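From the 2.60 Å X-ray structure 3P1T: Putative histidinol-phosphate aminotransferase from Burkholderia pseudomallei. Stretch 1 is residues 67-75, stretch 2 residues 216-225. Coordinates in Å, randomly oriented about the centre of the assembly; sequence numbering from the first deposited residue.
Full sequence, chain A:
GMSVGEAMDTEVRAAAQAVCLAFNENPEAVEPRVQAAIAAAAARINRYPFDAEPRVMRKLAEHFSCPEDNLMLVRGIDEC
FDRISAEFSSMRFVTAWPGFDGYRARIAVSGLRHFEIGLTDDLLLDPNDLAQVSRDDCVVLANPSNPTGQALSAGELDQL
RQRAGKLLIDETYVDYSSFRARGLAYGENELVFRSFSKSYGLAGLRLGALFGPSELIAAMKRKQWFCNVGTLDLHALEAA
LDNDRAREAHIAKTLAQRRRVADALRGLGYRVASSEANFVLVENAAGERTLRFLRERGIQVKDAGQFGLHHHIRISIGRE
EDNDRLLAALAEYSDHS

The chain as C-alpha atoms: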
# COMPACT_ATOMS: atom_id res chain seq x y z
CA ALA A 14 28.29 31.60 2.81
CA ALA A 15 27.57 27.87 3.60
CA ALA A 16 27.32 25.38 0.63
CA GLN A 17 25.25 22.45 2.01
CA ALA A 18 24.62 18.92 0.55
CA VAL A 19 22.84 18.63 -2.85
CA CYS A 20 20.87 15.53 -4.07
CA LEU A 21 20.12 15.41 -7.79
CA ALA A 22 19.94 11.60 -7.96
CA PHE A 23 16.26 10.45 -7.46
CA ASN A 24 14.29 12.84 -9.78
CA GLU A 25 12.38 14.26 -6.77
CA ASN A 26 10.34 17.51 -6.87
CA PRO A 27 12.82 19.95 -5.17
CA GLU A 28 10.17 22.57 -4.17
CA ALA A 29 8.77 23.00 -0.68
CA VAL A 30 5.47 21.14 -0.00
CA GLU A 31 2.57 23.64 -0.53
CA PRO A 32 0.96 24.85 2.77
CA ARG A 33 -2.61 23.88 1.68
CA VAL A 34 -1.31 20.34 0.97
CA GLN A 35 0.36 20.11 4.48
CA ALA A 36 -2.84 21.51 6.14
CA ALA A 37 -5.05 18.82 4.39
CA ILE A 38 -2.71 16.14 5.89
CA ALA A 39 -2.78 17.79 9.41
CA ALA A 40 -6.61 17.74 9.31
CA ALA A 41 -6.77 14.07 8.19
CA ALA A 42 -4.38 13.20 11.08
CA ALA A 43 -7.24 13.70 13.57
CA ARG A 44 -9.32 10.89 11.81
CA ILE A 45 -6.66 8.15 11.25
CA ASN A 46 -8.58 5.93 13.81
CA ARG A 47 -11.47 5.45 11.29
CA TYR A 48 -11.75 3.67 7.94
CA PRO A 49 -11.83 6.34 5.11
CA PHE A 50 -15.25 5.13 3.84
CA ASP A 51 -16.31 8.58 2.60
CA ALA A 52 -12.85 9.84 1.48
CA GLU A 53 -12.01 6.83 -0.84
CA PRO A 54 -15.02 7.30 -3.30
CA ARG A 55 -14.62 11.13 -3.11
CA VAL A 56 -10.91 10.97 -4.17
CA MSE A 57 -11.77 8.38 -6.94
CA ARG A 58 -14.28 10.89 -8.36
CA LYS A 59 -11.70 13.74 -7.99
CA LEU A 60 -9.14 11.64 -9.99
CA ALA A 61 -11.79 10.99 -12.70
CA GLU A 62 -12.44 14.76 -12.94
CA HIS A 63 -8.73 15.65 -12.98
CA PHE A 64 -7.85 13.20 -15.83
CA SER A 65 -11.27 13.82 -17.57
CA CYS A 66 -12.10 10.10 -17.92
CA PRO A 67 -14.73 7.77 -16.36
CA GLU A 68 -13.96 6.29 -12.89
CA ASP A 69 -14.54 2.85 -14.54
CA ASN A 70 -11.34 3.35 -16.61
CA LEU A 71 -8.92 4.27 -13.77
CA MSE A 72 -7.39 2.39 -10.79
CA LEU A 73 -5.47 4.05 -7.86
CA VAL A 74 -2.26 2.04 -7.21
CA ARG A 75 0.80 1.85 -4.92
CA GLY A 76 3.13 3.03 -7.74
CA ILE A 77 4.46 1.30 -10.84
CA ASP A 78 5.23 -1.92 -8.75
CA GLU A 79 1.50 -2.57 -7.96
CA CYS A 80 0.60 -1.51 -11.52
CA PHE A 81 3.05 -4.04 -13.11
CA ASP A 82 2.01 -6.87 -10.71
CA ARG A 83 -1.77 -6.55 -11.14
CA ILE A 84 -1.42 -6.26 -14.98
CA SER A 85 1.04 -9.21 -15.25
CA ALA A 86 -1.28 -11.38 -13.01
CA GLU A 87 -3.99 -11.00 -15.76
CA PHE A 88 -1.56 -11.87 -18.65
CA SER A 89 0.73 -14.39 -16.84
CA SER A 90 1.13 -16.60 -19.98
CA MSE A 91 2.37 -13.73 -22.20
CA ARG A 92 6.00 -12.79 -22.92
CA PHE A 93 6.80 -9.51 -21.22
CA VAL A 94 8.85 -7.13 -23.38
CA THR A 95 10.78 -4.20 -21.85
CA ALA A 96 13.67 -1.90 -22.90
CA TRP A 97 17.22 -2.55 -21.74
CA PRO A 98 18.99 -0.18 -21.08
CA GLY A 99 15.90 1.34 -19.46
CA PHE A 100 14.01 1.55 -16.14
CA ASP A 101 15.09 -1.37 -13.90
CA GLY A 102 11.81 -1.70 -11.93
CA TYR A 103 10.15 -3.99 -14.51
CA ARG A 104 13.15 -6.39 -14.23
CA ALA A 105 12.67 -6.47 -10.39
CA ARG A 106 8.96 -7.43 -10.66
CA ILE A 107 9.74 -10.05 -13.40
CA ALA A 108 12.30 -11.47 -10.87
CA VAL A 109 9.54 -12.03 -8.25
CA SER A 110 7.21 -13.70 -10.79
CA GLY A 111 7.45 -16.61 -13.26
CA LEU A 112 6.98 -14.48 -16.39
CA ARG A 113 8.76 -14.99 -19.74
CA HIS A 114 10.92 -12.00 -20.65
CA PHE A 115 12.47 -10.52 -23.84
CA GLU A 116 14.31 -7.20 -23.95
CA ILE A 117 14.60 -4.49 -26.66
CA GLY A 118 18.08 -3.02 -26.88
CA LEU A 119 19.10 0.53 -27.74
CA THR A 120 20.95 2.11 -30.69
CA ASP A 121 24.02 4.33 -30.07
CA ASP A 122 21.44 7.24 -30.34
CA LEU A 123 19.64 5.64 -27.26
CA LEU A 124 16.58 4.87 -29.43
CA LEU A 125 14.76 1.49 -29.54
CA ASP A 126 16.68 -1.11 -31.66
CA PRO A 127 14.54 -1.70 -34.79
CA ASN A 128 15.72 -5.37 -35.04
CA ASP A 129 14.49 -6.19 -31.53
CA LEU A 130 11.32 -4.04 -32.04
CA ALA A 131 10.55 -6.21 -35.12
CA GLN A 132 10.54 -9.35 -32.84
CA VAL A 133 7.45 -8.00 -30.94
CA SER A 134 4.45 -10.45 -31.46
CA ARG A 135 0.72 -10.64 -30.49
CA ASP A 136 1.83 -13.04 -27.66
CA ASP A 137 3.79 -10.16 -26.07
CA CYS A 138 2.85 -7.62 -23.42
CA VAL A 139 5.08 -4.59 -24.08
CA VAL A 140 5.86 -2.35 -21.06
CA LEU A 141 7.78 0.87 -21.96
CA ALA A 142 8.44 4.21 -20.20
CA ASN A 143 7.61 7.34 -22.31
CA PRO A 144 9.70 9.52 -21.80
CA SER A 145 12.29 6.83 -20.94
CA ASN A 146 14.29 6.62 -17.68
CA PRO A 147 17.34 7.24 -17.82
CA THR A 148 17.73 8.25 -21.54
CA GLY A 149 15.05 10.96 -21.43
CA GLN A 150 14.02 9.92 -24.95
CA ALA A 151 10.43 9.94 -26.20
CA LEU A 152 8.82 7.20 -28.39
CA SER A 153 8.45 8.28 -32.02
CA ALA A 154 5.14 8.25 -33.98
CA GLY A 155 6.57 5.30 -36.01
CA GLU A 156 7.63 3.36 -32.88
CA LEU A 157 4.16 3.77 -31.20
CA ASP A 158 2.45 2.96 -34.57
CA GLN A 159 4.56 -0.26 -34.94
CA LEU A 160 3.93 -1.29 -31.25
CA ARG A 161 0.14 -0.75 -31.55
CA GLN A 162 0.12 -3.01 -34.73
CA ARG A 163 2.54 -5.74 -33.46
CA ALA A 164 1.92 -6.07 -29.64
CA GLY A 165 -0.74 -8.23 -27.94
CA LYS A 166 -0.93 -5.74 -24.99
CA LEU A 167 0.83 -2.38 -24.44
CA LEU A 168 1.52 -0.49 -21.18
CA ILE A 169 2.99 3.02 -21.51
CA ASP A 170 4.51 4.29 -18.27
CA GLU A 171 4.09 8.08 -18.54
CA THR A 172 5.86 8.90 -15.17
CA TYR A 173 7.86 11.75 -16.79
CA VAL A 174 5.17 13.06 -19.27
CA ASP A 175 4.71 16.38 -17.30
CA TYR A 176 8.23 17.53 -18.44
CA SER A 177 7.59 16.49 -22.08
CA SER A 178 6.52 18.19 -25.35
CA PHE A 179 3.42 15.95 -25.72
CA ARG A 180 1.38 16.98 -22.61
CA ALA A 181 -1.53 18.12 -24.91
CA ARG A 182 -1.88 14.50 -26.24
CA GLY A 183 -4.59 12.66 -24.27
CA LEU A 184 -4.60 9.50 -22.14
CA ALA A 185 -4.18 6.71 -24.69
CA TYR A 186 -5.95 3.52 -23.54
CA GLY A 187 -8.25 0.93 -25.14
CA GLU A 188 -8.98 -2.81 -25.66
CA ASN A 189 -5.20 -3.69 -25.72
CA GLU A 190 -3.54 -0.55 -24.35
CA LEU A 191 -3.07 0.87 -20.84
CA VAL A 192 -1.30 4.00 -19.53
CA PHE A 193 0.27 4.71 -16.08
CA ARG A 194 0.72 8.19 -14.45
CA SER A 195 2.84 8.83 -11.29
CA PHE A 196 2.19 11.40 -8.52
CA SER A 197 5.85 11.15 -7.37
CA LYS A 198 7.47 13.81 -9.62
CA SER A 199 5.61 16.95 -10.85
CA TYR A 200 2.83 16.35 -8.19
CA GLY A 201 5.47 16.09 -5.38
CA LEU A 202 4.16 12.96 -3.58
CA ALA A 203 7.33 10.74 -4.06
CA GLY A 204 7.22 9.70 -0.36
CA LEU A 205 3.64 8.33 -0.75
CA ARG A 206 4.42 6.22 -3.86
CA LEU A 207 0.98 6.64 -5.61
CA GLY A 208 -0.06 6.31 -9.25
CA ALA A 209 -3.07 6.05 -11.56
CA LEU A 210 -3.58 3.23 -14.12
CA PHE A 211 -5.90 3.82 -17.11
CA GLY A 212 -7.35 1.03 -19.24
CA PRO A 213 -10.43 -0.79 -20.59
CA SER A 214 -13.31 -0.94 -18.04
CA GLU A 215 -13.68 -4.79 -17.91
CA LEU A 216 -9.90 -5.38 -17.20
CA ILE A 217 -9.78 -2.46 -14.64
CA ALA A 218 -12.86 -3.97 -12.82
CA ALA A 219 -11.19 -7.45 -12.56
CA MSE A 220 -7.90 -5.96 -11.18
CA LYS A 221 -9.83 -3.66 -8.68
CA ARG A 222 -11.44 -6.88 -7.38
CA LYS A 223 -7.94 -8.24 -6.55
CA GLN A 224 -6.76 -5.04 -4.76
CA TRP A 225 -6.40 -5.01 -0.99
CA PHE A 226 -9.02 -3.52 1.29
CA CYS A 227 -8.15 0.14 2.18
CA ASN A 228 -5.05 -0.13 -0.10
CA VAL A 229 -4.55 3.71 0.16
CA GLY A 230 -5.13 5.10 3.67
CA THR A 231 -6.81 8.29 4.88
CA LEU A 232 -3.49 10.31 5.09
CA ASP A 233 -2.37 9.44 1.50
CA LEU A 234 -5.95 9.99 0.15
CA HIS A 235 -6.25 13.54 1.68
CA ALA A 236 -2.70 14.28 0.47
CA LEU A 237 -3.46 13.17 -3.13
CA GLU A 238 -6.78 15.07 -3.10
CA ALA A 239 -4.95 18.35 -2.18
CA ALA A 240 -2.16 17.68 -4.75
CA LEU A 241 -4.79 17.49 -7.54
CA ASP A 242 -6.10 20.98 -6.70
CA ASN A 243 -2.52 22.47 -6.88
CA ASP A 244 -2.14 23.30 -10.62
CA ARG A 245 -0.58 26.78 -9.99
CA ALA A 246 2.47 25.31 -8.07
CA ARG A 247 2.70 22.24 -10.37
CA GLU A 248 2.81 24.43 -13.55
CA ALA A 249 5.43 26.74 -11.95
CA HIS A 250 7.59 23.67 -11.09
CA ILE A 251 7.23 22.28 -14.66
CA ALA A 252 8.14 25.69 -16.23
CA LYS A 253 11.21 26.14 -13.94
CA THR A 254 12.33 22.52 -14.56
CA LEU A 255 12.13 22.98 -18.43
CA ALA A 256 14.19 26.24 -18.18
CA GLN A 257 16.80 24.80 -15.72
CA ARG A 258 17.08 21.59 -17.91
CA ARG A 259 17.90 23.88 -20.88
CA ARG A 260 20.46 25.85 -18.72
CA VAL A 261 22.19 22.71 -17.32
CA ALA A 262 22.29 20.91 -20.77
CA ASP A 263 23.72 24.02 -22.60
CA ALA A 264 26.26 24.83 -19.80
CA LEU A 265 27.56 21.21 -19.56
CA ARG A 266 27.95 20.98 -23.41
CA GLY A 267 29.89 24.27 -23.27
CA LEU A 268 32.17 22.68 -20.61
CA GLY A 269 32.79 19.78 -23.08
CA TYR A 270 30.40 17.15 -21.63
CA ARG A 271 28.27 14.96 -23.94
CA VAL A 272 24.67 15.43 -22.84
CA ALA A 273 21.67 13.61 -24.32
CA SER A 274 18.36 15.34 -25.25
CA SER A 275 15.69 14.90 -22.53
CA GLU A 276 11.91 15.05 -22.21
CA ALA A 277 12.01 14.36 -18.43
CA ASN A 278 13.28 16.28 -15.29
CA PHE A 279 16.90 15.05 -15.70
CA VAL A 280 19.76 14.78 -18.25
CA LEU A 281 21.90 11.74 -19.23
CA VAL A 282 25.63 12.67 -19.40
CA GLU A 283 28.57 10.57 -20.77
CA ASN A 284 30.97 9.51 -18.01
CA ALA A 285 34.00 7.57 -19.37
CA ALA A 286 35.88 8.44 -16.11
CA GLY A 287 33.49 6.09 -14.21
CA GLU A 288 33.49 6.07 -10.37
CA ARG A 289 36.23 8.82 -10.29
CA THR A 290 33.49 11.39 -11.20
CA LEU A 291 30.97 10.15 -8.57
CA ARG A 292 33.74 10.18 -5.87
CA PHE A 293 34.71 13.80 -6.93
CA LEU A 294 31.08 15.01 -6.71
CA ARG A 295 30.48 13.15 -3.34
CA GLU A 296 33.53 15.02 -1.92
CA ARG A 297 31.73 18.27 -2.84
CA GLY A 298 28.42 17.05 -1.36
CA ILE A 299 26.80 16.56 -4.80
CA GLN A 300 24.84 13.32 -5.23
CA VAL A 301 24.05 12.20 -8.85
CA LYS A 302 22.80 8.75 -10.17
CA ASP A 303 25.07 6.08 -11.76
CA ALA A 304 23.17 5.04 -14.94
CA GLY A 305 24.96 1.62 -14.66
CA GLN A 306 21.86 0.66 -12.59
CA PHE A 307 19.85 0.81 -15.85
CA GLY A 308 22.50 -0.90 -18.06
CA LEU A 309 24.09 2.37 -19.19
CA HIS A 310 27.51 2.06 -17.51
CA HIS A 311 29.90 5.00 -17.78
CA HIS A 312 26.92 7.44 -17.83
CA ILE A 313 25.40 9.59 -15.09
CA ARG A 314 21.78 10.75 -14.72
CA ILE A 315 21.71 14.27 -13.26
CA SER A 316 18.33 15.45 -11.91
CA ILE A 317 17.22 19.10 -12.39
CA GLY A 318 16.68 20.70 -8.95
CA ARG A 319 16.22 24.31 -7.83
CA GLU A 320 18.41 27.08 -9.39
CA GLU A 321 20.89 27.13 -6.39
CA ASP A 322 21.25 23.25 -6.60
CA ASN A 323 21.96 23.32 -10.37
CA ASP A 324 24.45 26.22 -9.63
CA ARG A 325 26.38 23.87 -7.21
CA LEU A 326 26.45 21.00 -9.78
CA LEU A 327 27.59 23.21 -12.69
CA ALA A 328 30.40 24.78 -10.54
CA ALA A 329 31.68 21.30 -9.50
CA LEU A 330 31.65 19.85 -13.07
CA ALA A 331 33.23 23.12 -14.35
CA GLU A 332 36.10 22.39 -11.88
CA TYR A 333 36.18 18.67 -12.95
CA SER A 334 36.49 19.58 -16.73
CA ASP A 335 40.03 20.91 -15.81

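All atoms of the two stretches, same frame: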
# COMPACT_ATOMS: atom_id res chain seq x y z
N PRO A 67 -13.83 8.39 -17.33
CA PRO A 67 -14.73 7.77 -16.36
C PRO A 67 -13.96 7.04 -15.26
O PRO A 67 -12.85 6.54 -15.50
CB PRO A 67 -15.55 6.78 -17.20
CG PRO A 67 -15.25 7.11 -18.62
CD PRO A 67 -13.89 7.69 -18.63
N GLU A 68 -14.55 6.97 -14.05
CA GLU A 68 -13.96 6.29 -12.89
C GLU A 68 -13.78 4.78 -13.17
O GLU A 68 -12.91 4.13 -12.58
CB GLU A 68 -14.86 6.52 -11.66
CG GLU A 68 -14.26 6.13 -10.32
CD GLU A 68 -15.20 6.26 -9.14
OE1 GLU A 68 -16.01 7.23 -9.10
OE2 GLU A 68 -15.10 5.41 -8.23
N ASP A 69 -14.57 4.25 -14.11
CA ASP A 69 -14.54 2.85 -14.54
C ASP A 69 -13.25 2.52 -15.33
O ASP A 69 -12.94 1.34 -15.54
CB ASP A 69 -15.76 2.55 -15.42
CG ASP A 69 -17.08 2.85 -14.77
OD1 ASP A 69 -17.66 3.93 -15.08
OD2 ASP A 69 -17.58 1.99 -13.99
N ASN A 70 -12.53 3.54 -15.79
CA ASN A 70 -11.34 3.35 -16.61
C ASN A 70 -10.04 3.66 -15.85
O ASN A 70 -8.96 3.55 -16.45
CB ASN A 70 -11.46 4.24 -17.84
CG ASN A 70 -12.49 3.73 -18.81
OD1 ASN A 70 -13.57 4.30 -18.98
ND2 ASN A 70 -12.21 2.57 -19.38
N LEU A 71 -10.12 3.97 -14.54
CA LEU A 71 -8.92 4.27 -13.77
C LEU A 71 -8.89 3.48 -12.46
O LEU A 71 -9.94 3.22 -11.88
CB LEU A 71 -8.77 5.78 -13.48
CG LEU A 71 -9.68 6.40 -12.45
CD1 LEU A 71 -8.96 6.54 -11.14
CD2 LEU A 71 -10.07 7.75 -12.88
N MSE A 72 -7.67 3.12 -12.02
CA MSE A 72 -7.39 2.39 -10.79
C MSE A 72 -6.24 3.09 -10.03
O MSE A 72 -5.20 3.38 -10.64
CB MSE A 72 -7.02 0.95 -11.17
CG MSE A 72 -6.92 0.02 -9.99
SE MSE A 72 -6.59 -1.81 -10.51
CE MSE A 72 -4.82 -1.71 -10.90
N LEU A 73 -6.46 3.41 -8.73
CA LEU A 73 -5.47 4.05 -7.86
C LEU A 73 -4.53 2.94 -7.35
O LEU A 73 -5.02 1.92 -6.85
CB LEU A 73 -6.15 4.84 -6.71
CG LEU A 73 -5.23 5.54 -5.67
CD1 LEU A 73 -4.30 6.58 -6.30
CD2 LEU A 73 -6.05 6.22 -4.61
N VAL A 74 -3.21 3.10 -7.55
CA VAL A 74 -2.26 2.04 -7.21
C VAL A 74 -1.07 2.55 -6.38
O VAL A 74 -0.74 3.74 -6.40
CB VAL A 74 -1.72 1.35 -8.50
CG1 VAL A 74 -2.80 0.54 -9.20
CG2 VAL A 74 -1.09 2.35 -9.47
N ARG A 75 -0.41 1.61 -5.69
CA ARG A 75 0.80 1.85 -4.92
C ARG A 75 2.02 1.84 -5.88
O ARG A 75 2.85 0.90 -5.84
CB ARG A 75 0.95 0.79 -3.82
CG ARG A 75 1.86 1.21 -2.68
CD ARG A 75 1.00 1.66 -1.54
NE ARG A 75 1.12 3.08 -1.28
CZ ARG A 75 0.35 3.76 -0.45
NH1 ARG A 75 -0.65 3.15 0.19
NH2 ARG A 75 0.55 5.05 -0.26
N LEU A 216 -11.21 -5.03 -17.78
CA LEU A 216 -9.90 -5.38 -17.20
C LEU A 216 -9.67 -4.62 -15.87
O LEU A 216 -9.28 -5.24 -14.88
CB LEU A 216 -8.77 -5.07 -18.20
CG LEU A 216 -7.32 -5.27 -17.74
CD1 LEU A 216 -7.04 -6.72 -17.35
CD2 LEU A 216 -6.34 -4.83 -18.82
N ILE A 217 -9.93 -3.30 -15.84
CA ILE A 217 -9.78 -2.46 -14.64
C ILE A 217 -10.65 -3.04 -13.50
O ILE A 217 -10.17 -3.16 -12.38
CB ILE A 217 -10.16 -0.98 -14.99
CG1 ILE A 217 -9.12 -0.29 -15.91
CG2 ILE A 217 -10.44 -0.15 -13.74
CD1 ILE A 217 -7.75 0.06 -15.32
N ALA A 218 -11.91 -3.41 -13.79
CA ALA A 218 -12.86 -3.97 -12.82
C ALA A 218 -12.33 -5.28 -12.19
O ALA A 218 -12.47 -5.48 -10.98
CB ALA A 218 -14.21 -4.21 -13.47
N ALA A 219 -11.73 -6.17 -13.02
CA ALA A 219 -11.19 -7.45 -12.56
C ALA A 219 -9.94 -7.25 -11.67
O ALA A 219 -9.75 -8.02 -10.72
CB ALA A 219 -10.84 -8.33 -13.74
N MSE A 220 -9.09 -6.23 -11.98
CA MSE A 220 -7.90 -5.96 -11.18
C MSE A 220 -8.31 -5.28 -9.85
O MSE A 220 -7.74 -5.63 -8.81
CB MSE A 220 -6.87 -5.11 -11.95
CG MSE A 220 -6.16 -5.85 -13.07
SE MSE A 220 -4.87 -4.72 -13.97
CE MSE A 220 -6.03 -3.41 -14.68
N LYS A 221 -9.29 -4.34 -9.88
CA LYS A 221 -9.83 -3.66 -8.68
C LYS A 221 -10.31 -4.67 -7.67
O LYS A 221 -10.05 -4.51 -6.48
CB LYS A 221 -10.97 -2.69 -9.03
CG LYS A 221 -10.49 -1.36 -9.60
CD LYS A 221 -11.63 -0.43 -9.88
CE LYS A 221 -11.12 0.88 -10.40
NZ LYS A 221 -12.22 1.84 -10.70
N ARG A 222 -10.94 -5.74 -8.16
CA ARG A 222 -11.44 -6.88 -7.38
C ARG A 222 -10.30 -7.60 -6.62
O ARG A 222 -10.52 -8.16 -5.55
CB ARG A 222 -12.15 -7.89 -8.32
CG ARG A 222 -13.66 -7.94 -8.17
CD ARG A 222 -14.32 -8.92 -9.14
NE ARG A 222 -14.63 -8.31 -10.43
CZ ARG A 222 -14.30 -8.82 -11.62
NH1 ARG A 222 -13.64 -9.98 -11.70
NH2 ARG A 222 -14.63 -8.19 -12.74
N LYS A 223 -9.08 -7.56 -7.17
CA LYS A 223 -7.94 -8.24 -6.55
C LYS A 223 -7.16 -7.31 -5.60
O LYS A 223 -6.36 -7.81 -4.80
CB LYS A 223 -7.00 -8.84 -7.62
CG LYS A 223 -7.65 -10.02 -8.32
CD LYS A 223 -6.83 -10.64 -9.39
CE LYS A 223 -7.58 -11.79 -10.02
NZ LYS A 223 -6.72 -12.55 -10.96
N GLN A 224 -7.44 -6.00 -5.62
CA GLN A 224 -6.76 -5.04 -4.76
C GLN A 224 -7.12 -5.26 -3.29
O GLN A 224 -8.15 -5.86 -2.97
CB GLN A 224 -7.06 -3.60 -5.15
CG GLN A 224 -6.43 -3.18 -6.47
CD GLN A 224 -6.58 -1.70 -6.68
OE1 GLN A 224 -7.67 -1.18 -6.96
NE2 GLN A 224 -5.48 -0.97 -6.49
N TRP A 225 -6.22 -4.83 -2.41
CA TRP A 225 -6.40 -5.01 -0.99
C TRP A 225 -7.40 -4.03 -0.45
O TRP A 225 -7.55 -2.94 -1.00
CB TRP A 225 -5.07 -4.86 -0.27
CG TRP A 225 -4.00 -5.81 -0.72
CD1 TRP A 225 -4.17 -7.12 -1.06
CD2 TRP A 225 -2.58 -5.58 -0.71
NE1 TRP A 225 -2.95 -7.69 -1.36
CE2 TRP A 225 -1.96 -6.77 -1.13
CE3 TRP A 225 -1.77 -4.44 -0.46
CZ2 TRP A 225 -0.57 -6.88 -1.28
CZ3 TRP A 225 -0.39 -4.56 -0.58
CH2 TRP A 225 0.19 -5.75 -1.00
O HOH W 1 -8.34 1.68 -7.52

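Every direct hydrogen bond across this contact runs from a side chain of the second stretch to a backbone carbonyl of the first, so a strand and the 3-10 segment before it are held through their main chain. Lys 221 supplies two of these bonds. Its CA-to-CB bond points sideways, but the chain is extended (chi1 m, the rest t) and carries the ammonium group to the first stretch, where Lys 221 NZ donates to Glu 68 O at 3.0 Å and, more weakly, to Leu 71 O at 2.9 Å. One cation thus spans the change from the 3-10 segment 68-70 to strand 71-74. Glu 68 O also receives a weak bond from Leu 71 N at 3.4 Å, so the lysine adds to a carbonyl already engaged within its own turn.

Gln 224 makes the third bond. It closes a type I turn that starts at Lys 221, with Gln 224 N 3.1 Å from Lys 221 O, and its CA-to-CB bond points toward the strand. Gln 224 NE2 donates to Leu 73 O at 2.9 Å with a nearly straight N-H...O angle of 163°. The other end of the amide works through water 1, which accepts from Leu 73 N at 2.8 Å and donates to Gln 224 OE1 at 3.0 Å. A single amide therefore reads both the NH and the CO of Leu 73, one through water and one directly, while the leucine side chain itself leads away.

Between these polar ends lies Met 72, a selenomethionine and the residue most covered by the other stretch. Its CA-to-CB bond points toward the helix, with chi1 and chi2 both t and chi3 p. Met 72 SE packs 3.6 Å from Met 220 CB, and Met 72 CB lies 4.3 Å from Ile 217 CD1. Met 72 CG is 3.8 Å from Lys 221 CG, so the aliphatic part of the lysine joins the apolar packing while its tip bonds to backbone; Met 72 CG also lies 3.3 Å from Gln 224 OE1.

Ile 217, one turn before Lys 221, extends the packing to the end of the 3-10 segment and the first strand residue. Ile 217 CG2 comes within 3.4 Å of Asp 69 O and 3.9 Å of Leu 71 O, and Ile 217 CD1 within 3.9 Å of Asn 70 O, all van der Waals contacts with main chain. The CA-to-CB bonds of Asp 69, Asn 70 and Leu 71 point away from the helix, which leaves their backbone facing the isoleucine. Strand and helix axes cross at 32° and approach to 8.6 Å, and the contact buries 410 Å² in all.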